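Local coordinates for Serine/threonine-protein phosphatase 2A regulatory subunit B'' subunit alpha (Homo sapiens, PDB 4I5J), which forms the calcium-binding EF-hand part of a PP2A regulatory subunit, which might modulate the substrate selectivity, catalytic activity and localization of the phosphatase, at residues I151-S156 / M199-D204; I181-K186 / E193-C198; R74-K79 / F176-I181. All coordinates share one frame; numbering follows the deposited sequence.

Contact 1 of 3, residues I151-S156 / M199-D204; sequences IERIFS and MDVDGD. With CA (calcium ion), chain B.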
loop_
_atom_site.group_PDB
_atom_site.type_symbol
_atom_site.label_atom_id
_atom_site.label_comp_id
_atom_site.label_asym_id
_atom_site.label_seq_id
_atom_site.Cartn_x
_atom_site.Cartn_y
_atom_site.Cartn_z
ATOM N N ILE A 151 4.571 -10.774 -7.566
ATOM C CA ILE A 151 5.702 -9.837 -7.528
ATOM C C ILE A 151 5.958 -9.257 -8.920
ATOM O O ILE A 151 6.156 -8.053 -9.080
ATOM C CB ILE A 151 6.994 -10.502 -6.983
ATOM C CG1 ILE A 151 6.809 -10.965 -5.528
ATOM C CG2 ILE A 151 8.188 -9.567 -7.117
ATOM C CD1 ILE A 151 6.524 -9.873 -4.537
ATOM N N GLU A 152 5.915 -10.117 -9.928
ATOM C CA GLU A 152 6.013 -9.682 -11.315
ATOM C C GLU A 152 4.924 -8.657 -11.622
ATOM O O GLU A 152 5.165 -7.661 -12.312
ATOM C CB GLU A 152 5.921 -10.895 -12.256
ATOM C CG GLU A 152 6.054 -10.585 -13.732
ATOM C CD GLU A 152 6.165 -11.856 -14.574
ATOM O OE1 GLU A 152 6.202 -12.966 -13.990
ATOM O OE2 GLU A 152 6.214 -11.748 -15.820
ATOM N N ARG A 153 3.729 -8.872 -11.080
ATOM C CA ARG A 153 2.652 -7.895 -11.265
ATOM C C ARG A 153 2.958 -6.562 -10.577
ATOM O O ARG A 153 2.689 -5.489 -11.117
ATOM C CB ARG A 153 1.319 -8.476 -10.790
ATOM C CG ARG A 153 0.777 -9.617 -11.683
ATOM C CD ARG A 153 0.376 -9.086 -13.046
ATOM N NE ARG A 153 -0.658 -8.067 -12.889
ATOM C CZ ARG A 153 -0.815 -7.026 -13.698
ATOM N NH1 ARG A 153 -0.013 -6.872 -14.743
ATOM N NH2 ARG A 153 -1.781 -6.150 -13.468
ATOM N N ILE A 154 3.512 -6.622 -9.378
ATOM C CA ILE A 154 3.931 -5.401 -8.700
ATOM C C ILE A 154 4.909 -4.613 -9.569
ATOM O O ILE A 154 4.830 -3.392 -9.655
ATOM C CB ILE A 154 4.571 -5.727 -7.363
ATOM C CG1 ILE A 154 3.494 -6.130 -6.348
ATOM C CG2 ILE A 154 5.394 -4.547 -6.863
ATOM C CD1 ILE A 154 4.058 -7.053 -5.242
ATOM N N PHE A 155 5.803 -5.326 -10.246
ATOM C CA PHE A 155 6.829 -4.685 -11.061
ATOM C C PHE A 155 6.368 -4.400 -12.491
ATOM O O PHE A 155 7.164 -3.969 -13.328
ATOM C CB PHE A 155 8.095 -5.544 -11.067
ATOM C CG PHE A 155 8.970 -5.314 -9.877
ATOM C CD1 PHE A 155 10.122 -4.565 -9.991
ATOM C CD2 PHE A 155 8.626 -5.822 -8.635
ATOM C CE1 PHE A 155 10.933 -4.334 -8.898
ATOM C CE2 PHE A 155 9.431 -5.585 -7.533
ATOM C CZ PHE A 155 10.590 -4.848 -7.667
ATOM N N SER A 156 5.078 -4.616 -12.748
ATOM C CA SER A 156 4.469 -4.455 -14.082
ATOM C C SER A 156 4.014 -3.041 -14.380
ATOM O O SER A 156 3.739 -2.699 -15.528
ATOM C CB SER A 156 3.223 -5.332 -14.192
ATOM O OG SER A 156 2.192 -4.832 -13.334
ATOM N N MET A 199 -3.757 -8.354 -9.236
ATOM C CA MET A 199 -4.459 -9.544 -9.731
ATOM C C MET A 199 -5.213 -9.301 -11.028
ATOM O O MET A 199 -5.423 -10.233 -11.812
ATOM C CB MET A 199 -5.412 -10.109 -8.680
ATOM C CG MET A 199 -4.676 -10.713 -7.483
ATOM S SD MET A 199 -5.758 -11.730 -6.451
ATOM C CE MET A 199 -6.066 -13.081 -7.614
ATOM N N ASP A 200 -5.612 -8.057 -11.268
ATOM C CA ASP A 200 -6.322 -7.741 -12.503
ATOM C C ASP A 200 -5.339 -7.676 -13.665
ATOM O O ASP A 200 -5.051 -6.599 -14.182
ATOM C CB ASP A 200 -7.085 -6.421 -12.365
ATOM C CG ASP A 200 -7.989 -6.142 -13.552
ATOM O OD1 ASP A 200 -8.158 -7.035 -14.396
ATOM O OD2 ASP A 200 -8.533 -5.025 -13.644
ATOM N N VAL A 201 -4.827 -8.836 -14.067
ATOM C CA VAL A 201 -3.778 -8.896 -15.078
ATOM C C VAL A 201 -4.065 -8.056 -16.325
ATOM O O VAL A 201 -3.222 -7.262 -16.740
ATOM C CB VAL A 201 -3.504 -10.332 -15.506
ATOM C CG1 VAL A 201 -2.452 -10.366 -16.631
ATOM C CG2 VAL A 201 -3.066 -11.168 -14.315
ATOM N N ASP A 202 -5.249 -8.216 -16.913
ATOM C CA ASP A 202 -5.566 -7.513 -18.162
ATOM C C ASP A 202 -6.084 -6.098 -17.917
ATOM O O ASP A 202 -6.352 -5.356 -18.852
ATOM C CB ASP A 202 -6.559 -8.317 -19.024
ATOM C CG ASP A 202 -7.909 -8.541 -18.335
ATOM O OD1 ASP A 202 -8.216 -7.847 -17.348
ATOM O OD2 ASP A 202 -8.672 -9.434 -18.773
ATOM N N GLY A 203 -6.276 -5.752 -16.652
ATOM C CA GLY A 203 -6.685 -4.406 -16.280
ATOM C C GLY A 203 -8.090 -3.969 -16.667
ATOM O O GLY A 203 -8.360 -2.767 -16.751
ATOM N N ASP A 204 -9.000 -4.918 -16.876
ATOM C CA ASP A 204 -10.365 -4.565 -17.270
ATOM C C ASP A 204 -11.290 -4.235 -16.104
ATOM O O ASP A 204 -12.470 -3.990 -16.302
ATOM C CB ASP A 204 -10.997 -5.658 -18.156
ATOM C CG ASP A 204 -11.158 -6.999 -17.432
ATOM O OD1 ASP A 204 -10.719 -7.129 -16.255
ATOM O OD2 ASP A 204 -11.708 -7.937 -18.063
HETATM CA CA CA B . -9.236 -8.740 -15.457
HETATM O O HOH W 1 -3.341 -4.643 -15.146
HETATM O O HOH W 2 -10.403 -10.164 -17.025
#
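The carbonyl oxygen of Asp200 is gripped by the backbone N of Gly203, in a type I turn, and by water 1, which lies 2.8 Å from Asp200 O and accepts from Arg153 NH2 at 2.7 Å. Arg153 NH2 itself stops 3.4 Å from Asp200 O, at an angle too poor for a hydrogen bond. Bends at chi2 (-68°) and chi3 (-59°) curl the arginine so that one guanidinium face lies over the backbone of Val201, whose CA sits toward the rim, 3.6 Å above the plane. NE donates to the carbonyl of Cys198 and NH2 to that of Arg197, placing the cation at the carboxyl end of helix 189-199, where its charge would probably suit the helix dipole. Here the chain enters an EF-hand loop. Asp200, Asp202 and Asp204 each give OD1 to the calcium ion at 2.3 Å; Val206, Glu211 and water 2 complete the site. Water 2 donates to the outer oxygens, OD2, of Asp202 and Asp204. The other oxygen of Asp200, OD2, takes the amide of Gly205. Asp204 N reaches Asp202 OD1 at 3.1 Å from above the carboxylate plane, closing an Asx turn within the loop.

Contact 2 of 3, residues I181-K186 / E193-C198; sequences ISEEDK and EYWFRC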
loop_
_atom_site.group_PDB
_atom_site.type_symbol
_atom_site.label_atom_id
_atom_site.label_comp_id
_atom_site.label_asym_id
_atom_site.label_seq_id
_atom_site.Cartn_x
_atom_site.Cartn_y
_atom_site.Cartn_z
ATOM N N ILE A 181 3.191 -1.463 3.412
ATOM C CA ILE A 181 1.938 -1.235 4.130
ATOM C C ILE A 181 0.845 -2.188 3.645
ATOM O O ILE A 181 0.059 -2.724 4.438
ATOM C CB ILE A 181 1.484 0.231 4.011
ATOM C CG1 ILE A 181 2.534 1.144 4.656
ATOM C CG2 ILE A 181 0.122 0.432 4.684
ATOM C CD1 ILE A 181 2.256 2.625 4.484
ATOM N N SER A 182 0.824 -2.435 2.337
ATOM C CA SER A 182 -0.222 -3.251 1.741
ATOM C C SER A 182 -0.006 -4.727 2.022
ATOM O O SER A 182 -0.964 -5.498 2.115
ATOM C CB SER A 182 -0.275 -2.992 0.236
ATOM O OG SER A 182 -0.646 -1.637 0.014
ATOM N N GLU A 183 1.260 -5.125 2.144
ATOM C CA GLU A 183 1.572 -6.524 2.380
ATOM C C GLU A 183 1.240 -6.896 3.829
ATOM O O GLU A 183 0.730 -7.983 4.112
ATOM C CB GLU A 183 3.035 -6.809 2.039
ATOM C CG GLU A 183 3.361 -8.286 1.842
ATOM C CD GLU A 183 3.849 -8.928 3.118
ATOM O OE1 GLU A 183 4.097 -10.154 3.109
ATOM O OE2 GLU A 183 3.995 -8.201 4.128
ATOM N N GLU A 184 1.471 -5.961 4.736
ATOM C CA GLU A 184 1.228 -6.213 6.150
ATOM C C GLU A 184 -0.224 -6.037 6.566
ATOM O O GLU A 184 -0.681 -6.697 7.495
ATOM C CB GLU A 184 2.136 -5.322 6.996
ATOM C CG GLU A 184 3.602 -5.515 6.637
ATOM C CD GLU A 184 4.558 -4.949 7.673
ATOM O OE1 GLU A 184 4.198 -3.949 8.344
ATOM O OE2 GLU A 184 5.670 -5.513 7.815
ATOM N N ASP A 185 -0.941 -5.147 5.883
ATOM C CA ASP A 185 -2.329 -4.855 6.234
ATOM C C ASP A 185 -3.270 -5.007 5.040
ATOM O O ASP A 185 -3.467 -4.060 4.292
ATOM C CB ASP A 185 -2.424 -3.422 6.765
ATOM C CG ASP A 185 -3.845 -3.030 7.132
ATOM O OD1 ASP A 185 -4.718 -3.933 7.205
ATOM O OD2 ASP A 185 -4.082 -1.816 7.364
ATOM N N LYS A 186 -3.879 -6.173 4.860
ATOM C CA LYS A 186 -4.807 -6.321 3.741
ATOM C C LYS A 186 -6.247 -5.995 4.139
ATOM O O LYS A 186 -7.186 -6.485 3.511
ATOM C CB LYS A 186 -4.725 -7.721 3.106
ATOM C CG LYS A 186 -3.425 -8.032 2.381
ATOM C CD LYS A 186 -3.434 -9.409 1.757
ATOM C CE LYS A 186 -2.050 -9.814 1.245
ATOM N NZ LYS A 186 -0.990 -9.941 2.325
ATOM N N GLU A 193 -7.237 -2.438 -2.877
ATOM C CA GLU A 193 -7.181 -1.993 -4.265
ATOM C C GLU A 193 -5.831 -2.339 -4.875
ATOM O O GLU A 193 -5.742 -2.770 -6.034
ATOM C CB GLU A 193 -7.424 -0.491 -4.378
ATOM C CG GLU A 193 -7.207 -0.011 -5.789
ATOM C CD GLU A 193 -7.896 1.295 -6.065
ATOM O OE1 GLU A 193 -8.528 1.826 -5.123
ATOM O OE2 GLU A 193 -7.791 1.786 -7.214
ATOM N N TYR A 194 -4.785 -2.178 -4.066
ATOM C CA TYR A 194 -3.412 -2.451 -4.480
ATOM C C TYR A 194 -3.295 -3.903 -4.967
ATOM O O TYR A 194 -2.776 -4.155 -6.059
ATOM C CB TYR A 194 -2.469 -2.177 -3.300
ATOM C CG TYR A 194 -0.984 -2.322 -3.557
ATOM C CD1 TYR A 194 -0.189 -1.205 -3.769
ATOM C CD2 TYR A 194 -0.371 -3.569 -3.541
ATOM C CE1 TYR A 194 1.175 -1.320 -3.971
ATOM C CE2 TYR A 194 1.004 -3.699 -3.740
ATOM C CZ TYR A 194 1.765 -2.564 -3.963
ATOM O OH TYR A 194 3.126 -2.660 -4.175
ATOM N N TRP A 195 -3.781 -4.856 -4.175
ATOM C CA TRP A 195 -3.703 -6.264 -4.583
ATOM C C TRP A 195 -4.674 -6.578 -5.706
ATOM O O TRP A 195 -4.406 -7.446 -6.537
ATOM C CB TRP A 195 -3.896 -7.211 -3.404
ATOM C CG TRP A 195 -2.846 -6.983 -2.399
ATOM C CD1 TRP A 195 -3.009 -6.482 -1.141
ATOM C CD2 TRP A 195 -1.436 -7.165 -2.583
ATOM N NE1 TRP A 195 -1.787 -6.355 -0.527
ATOM C CE2 TRP A 195 -0.806 -6.769 -1.388
ATOM C CE3 TRP A 195 -0.650 -7.628 -3.641
ATOM C CZ2 TRP A 195 0.582 -6.842 -1.211
ATOM C CZ3 TRP A 195 0.727 -7.693 -3.476
ATOM C CH2 TRP A 195 1.328 -7.304 -2.267
ATOM N N PHE A 196 -5.787 -5.853 -5.753
ATOM C CA PHE A 196 -6.732 -6.039 -6.850
ATOM C C PHE A 196 -6.081 -5.638 -8.170
ATOM O O PHE A 196 -6.195 -6.356 -9.150
ATOM C CB PHE A 196 -8.007 -5.237 -6.637
ATOM C CG PHE A 196 -9.042 -5.481 -7.695
ATOM C CD1 PHE A 196 -10.032 -6.437 -7.502
ATOM C CD2 PHE A 196 -9.016 -4.772 -8.892
ATOM C CE1 PHE A 196 -10.986 -6.683 -8.476
ATOM C CE2 PHE A 196 -9.961 -5.022 -9.885
ATOM C CZ PHE A 196 -10.948 -5.970 -9.679
ATOM N N ARG A 197 -5.399 -4.491 -8.202
ATOM C CA ARG A 197 -4.735 -4.056 -9.430
ATOM C C ARG A 197 -3.647 -5.047 -9.850
ATOM O O ARG A 197 -3.353 -5.205 -11.045
ATOM C CB ARG A 197 -4.075 -2.696 -9.198
ATOM C CG ARG A 197 -5.003 -1.529 -9.319
ATOM C CD ARG A 197 -4.451 -0.312 -8.586
ATOM N NE ARG A 197 -5.301 0.835 -8.862
ATOM C CZ ARG A 197 -4.932 1.862 -9.614
ATOM N NH1 ARG A 197 -3.707 1.900 -10.139
ATOM N NH2 ARG A 197 -5.781 2.861 -9.812
ATOM N N CYS A 198 -3.003 -5.684 -8.868
ATOM C CA CYS A 198 -1.984 -6.679 -9.218
ATOM C C CYS A 198 -2.628 -7.936 -9.802
ATOM O O CYS A 198 -2.108 -8.513 -10.754
ATOM C CB CYS A 198 -1.134 -7.062 -8.013
ATOM S SG CYS A 198 -0.073 -5.747 -7.454
#
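Trp195 leaves helix 189-199 with its CB directed toward segment 181-186, and chi1 of -61° sets CG beside its own backbone N, so that the indole reaches across to the end of helix 173-184. Beyond CB, CD1 is the first atom to meet the other segment, lying 3.9 Å from Lys186 CG. The next atom, NE1, makes the polar link: it donates to Ser182 O at 2.9 Å, nearly straight at 168°. The acceptor lies in the indole plane, but the donor stands well above the plane of the carbonyl, 69° out of it, and so uses no lone-pair direction. Ser182 O also takes the hydroxyl of Ser191, which gives this buried oxygen a second donor. Farther out, CZ2 brings the ring edge against the backbone, 3.7 Å from Glu183 CA. Both faces of the indole are occupied. Lys186 crosses one at about a right angle, its CE 4.2 Å from the centroid of the five-membered ring in a CH-pi contact, while its NZ bonds only weakly back to Glu183 O. On the opposite face lies Tyr194 CD2. The two helices follow one another in the chain: helix 173-184 ends here, and helix 189-199 is the entering helix of the calcium-binding EF-hand. Tyr267 and Phe271 of helix 263-271 also meet the Trp195 ring, bringing a third helix to the junction. Tyr194 in turn offers a face to Ser182, whose CB makes a CH-pi contact at 4.1 Å from the ring centroid. Ser182 OG stands over the rim of the same face, 3.7 Å from Tyr194 CG, and finds its hydrogen-bond partners in Tyr70 and the carbonyl of Trp178.

Contact 3 of 3, residues R74-K79 / F176-I181; sequences RSWSGK and FVWFLI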
loop_
_atom_site.group_PDB
_atom_site.type_symbol
_atom_site.label_atom_id
_atom_site.label_comp_id
_atom_site.label_asym_id
_atom_site.label_seq_id
_atom_site.Cartn_x
_atom_site.Cartn_y
_atom_site.Cartn_z
ATOM N N ARG A 74 -7.509 8.455 -2.392
ATOM C CA ARG A 74 -8.172 7.200 -2.767
ATOM C C ARG A 74 -8.410 6.983 -4.270
ATOM O O ARG A 74 -8.661 5.855 -4.711
ATOM C CB ARG A 74 -9.487 7.076 -1.999
ATOM C CG ARG A 74 -9.282 6.930 -0.502
ATOM C CD ARG A 74 -8.757 5.548 -0.154
ATOM N NE ARG A 74 -9.666 4.523 -0.649
ATOM C CZ ARG A 74 -10.805 4.186 -0.050
ATOM N NH1 ARG A 74 -11.168 4.788 1.076
ATOM N NH2 ARG A 74 -11.581 3.247 -0.578
ATOM N N SER A 75 -8.356 8.062 -5.043
ATOM C CA SER A 75 -8.471 7.973 -6.495
ATOM C C SER A 75 -7.166 7.532 -7.156
ATOM O O SER A 75 -7.139 7.291 -8.362
ATOM C CB SER A 75 -8.846 9.342 -7.063
ATOM O OG SER A 75 -7.731 10.224 -6.990
ATOM N N TRP A 76 -6.080 7.465 -6.380
ATOM C CA TRP A 76 -4.759 7.106 -6.913
ATOM C C TRP A 76 -4.266 8.073 -7.988
ATOM O O TRP A 76 -3.328 7.771 -8.706
ATOM C CB TRP A 76 -4.757 5.696 -7.493
ATOM C CG TRP A 76 -4.842 4.625 -6.483
ATOM C CD1 TRP A 76 -5.828 4.447 -5.553
ATOM C CD2 TRP A 76 -3.918 3.541 -6.308
ATOM N NE1 TRP A 76 -5.561 3.332 -4.794
ATOM C CE2 TRP A 76 -4.398 2.755 -5.237
ATOM C CE3 TRP A 76 -2.730 3.168 -6.944
ATOM C CZ2 TRP A 76 -3.733 1.615 -4.793
ATOM C CZ3 TRP A 76 -2.063 2.048 -6.495
ATOM C CH2 TRP A 76 -2.566 1.281 -5.429
ATOM N N SER A 77 -4.890 9.241 -8.079
ATOM C CA SER A 77 -4.539 10.245 -9.079
ATOM C C SER A 77 -3.202 10.949 -8.820
ATOM O O SER A 77 -2.649 11.588 -9.714
ATOM C CB SER A 77 -5.643 11.304 -9.130
ATOM O OG SER A 77 -5.687 12.029 -7.912
ATOM N N GLY A 78 -2.693 10.867 -7.595
ATOM C CA GLY A 78 -1.501 11.618 -7.226
ATOM C C GLY A 78 -1.831 13.068 -6.910
ATOM O O GLY A 78 -0.940 13.886 -6.681
ATOM N N LYS A 79 -3.123 13.382 -6.894
ATOM C CA LYS A 79 -3.594 14.732 -6.596
ATOM C C LYS A 79 -4.701 14.670 -5.537
ATOM O O LYS A 79 -5.790 14.137 -5.782
ATOM C CB LYS A 79 -4.086 15.434 -7.878
ATOM C CG LYS A 79 -3.008 15.531 -8.972
ATOM C CD LYS A 79 -3.432 16.400 -10.148
ATOM C CE LYS A 79 -2.313 16.513 -11.186
ATOM N NZ LYS A 79 -2.737 17.168 -12.470
ATOM N N PHE A 176 8.162 1.270 -2.234
ATOM C CA PHE A 176 8.315 0.210 -1.256
ATOM C C PHE A 176 7.388 0.462 -0.069
ATOM O O PHE A 176 6.804 -0.478 0.475
ATOM C CB PHE A 176 9.763 0.097 -0.777
ATOM C CG PHE A 176 9.934 -0.912 0.307
ATOM C CD1 PHE A 176 9.786 -2.262 0.029
ATOM C CD2 PHE A 176 10.173 -0.519 1.598
ATOM C CE1 PHE A 176 9.918 -3.206 1.024
ATOM C CE2 PHE A 176 10.325 -1.457 2.610
ATOM C CZ PHE A 176 10.182 -2.806 2.322
ATOM N N VAL A 177 7.257 1.728 0.329
ATOM C CA VAL A 177 6.311 2.101 1.387
ATOM C C VAL A 177 4.904 1.565 1.118
ATOM O O VAL A 177 4.281 0.971 2.004
ATOM C CB VAL A 177 6.286 3.629 1.642
ATOM C CG1 VAL A 177 5.337 3.952 2.790
ATOM C CG2 VAL A 177 7.708 4.132 2.018
ATOM N N TRP A 178 4.414 1.743 -0.111
ATOM C CA TRP A 178 3.076 1.273 -0.492
ATOM C C TRP A 178 3.003 -0.228 -0.476
ATOM O O TRP A 178 2.033 -0.803 0.019
ATOM C CB TRP A 178 2.737 1.753 -1.907
ATOM C CG TRP A 178 2.424 3.213 -1.969
ATOM C CD1 TRP A 178 3.297 4.243 -1.766
ATOM C CD2 TRP A 178 1.156 3.813 -2.253
ATOM N NE1 TRP A 178 2.654 5.444 -1.901
ATOM C CE2 TRP A 178 1.336 5.214 -2.195
ATOM C CE3 TRP A 178 -0.116 3.312 -2.540
ATOM C CZ2 TRP A 178 0.309 6.115 -2.435
ATOM C CZ3 TRP A 178 -1.156 4.221 -2.765
ATOM C CH2 TRP A 178 -0.928 5.606 -2.713
ATOM N N PHE A 179 4.018 -0.874 -1.048
ATOM C CA PHE A 179 4.114 -2.319 -0.962
ATOM C C PHE A 179 4.090 -2.790 0.490
ATOM O O PHE A 179 3.247 -3.605 0.864
ATOM C CB PHE A 179 5.392 -2.852 -1.624
ATOM C CG PHE A 179 5.659 -4.287 -1.293
ATOM C CD1 PHE A 179 4.971 -5.298 -1.950
ATOM C CD2 PHE A 179 6.563 -4.633 -0.289
ATOM C CE1 PHE A 179 5.185 -6.629 -1.629
ATOM C CE2 PHE A 179 6.789 -5.968 0.040
ATOM C CZ PHE A 179 6.102 -6.967 -0.627
ATOM N N LEU A 180 5.017 -2.291 1.309
ATOM C CA LEU A 180 5.123 -2.782 2.686
ATOM C C LEU A 180 3.799 -2.653 3.445
ATOM O O LEU A 180 3.352 -3.624 4.066
ATOM C CB LEU A 180 6.255 -2.081 3.447
ATOM C CG LEU A 180 6.594 -2.598 4.851
ATOM C CD1 LEU A 180 7.955 -2.077 5.317
ATOM C CD2 LEU A 180 5.589 -2.148 5.881
ATOM N N ILE A 181 3.191 -1.463 3.412
ATOM C CA ILE A 181 1.938 -1.235 4.130
ATOM C C ILE A 181 0.845 -2.188 3.645
ATOM O O ILE A 181 0.059 -2.724 4.438
ATOM C CB ILE A 181 1.484 0.231 4.011
ATOM C CG1 ILE A 181 2.534 1.144 4.656
ATOM C CG2 ILE A 181 0.122 0.432 4.684
ATOM C CD1 ILE A 181 2.256 2.625 4.484
#
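In both Trp76 and Trp178 the first torsion swings CG away from the carbonyl carbon and beside the backbone N (chi1 -71° and -74°), and from these starting points the two indoles bridge a long backbone separation: even the nearest CA atoms, those of the two tryptophans, are 11.7 Å apart. The two side chains run past one another in opposed senses and meet in an edge-to-face pair. Trp178 supplies the edge, with CZ3 standing over one face of Trp76, toward its rim and 4.2 Å from Trp76 CZ2. The six-membered centroids are 5.3 Å apart and the planes are inclined at 59°, short of a perpendicular T. The Trp178 indole is also held through NE1, which is hydrogen-bonded to Gln66, while Trp76 has a cation-pi partner in Arg197. The chain carrying Trp76 is braced by two successive ST turns: Ser75 OG accepts from Ser77 N at 3.2 Å, and Ser77 OG accepts from Lys79 N at 3.1 Å. The two hydroxyls are themselves linked, Ser77 OG donating to Ser75 OG at 2.9 Å, and Ser75 OG has a further partner in Glu84. This compact loop, turning through Gly78 between helix 54-72 and helix 82-86, is consistent with the helix-loop-helix form of an EF-hand, and its tryptophan joins this N-terminal EF-hand region to helix 173-184, which leads to the calcium-binding hand.

How the contacts relate
Contact 2 is the buried one of the three; contact 1 is partly buried beside the calcium site, and contact 3 is a surface contact of two partly exposed rings, although it lies near the middle of the chain. Helix 173-184 serves both contacts 2 and 3, which share Ile181, whereas helix 189-199 runs from contact 2 into the metal loop of contact 1. Chemistry follows place: charge, water and metal ligation prevail in contact 1, an indole-to-carbonyl bond with CH-pi packing in contact 2, and purely aromatic contact in contact 3. Ile154 bridges them, packing on Cys198 and Trp195 of contact 2 and on Phe179 of the helix used by contact 3, while Tyr194 touches both Trp76 and Phe179.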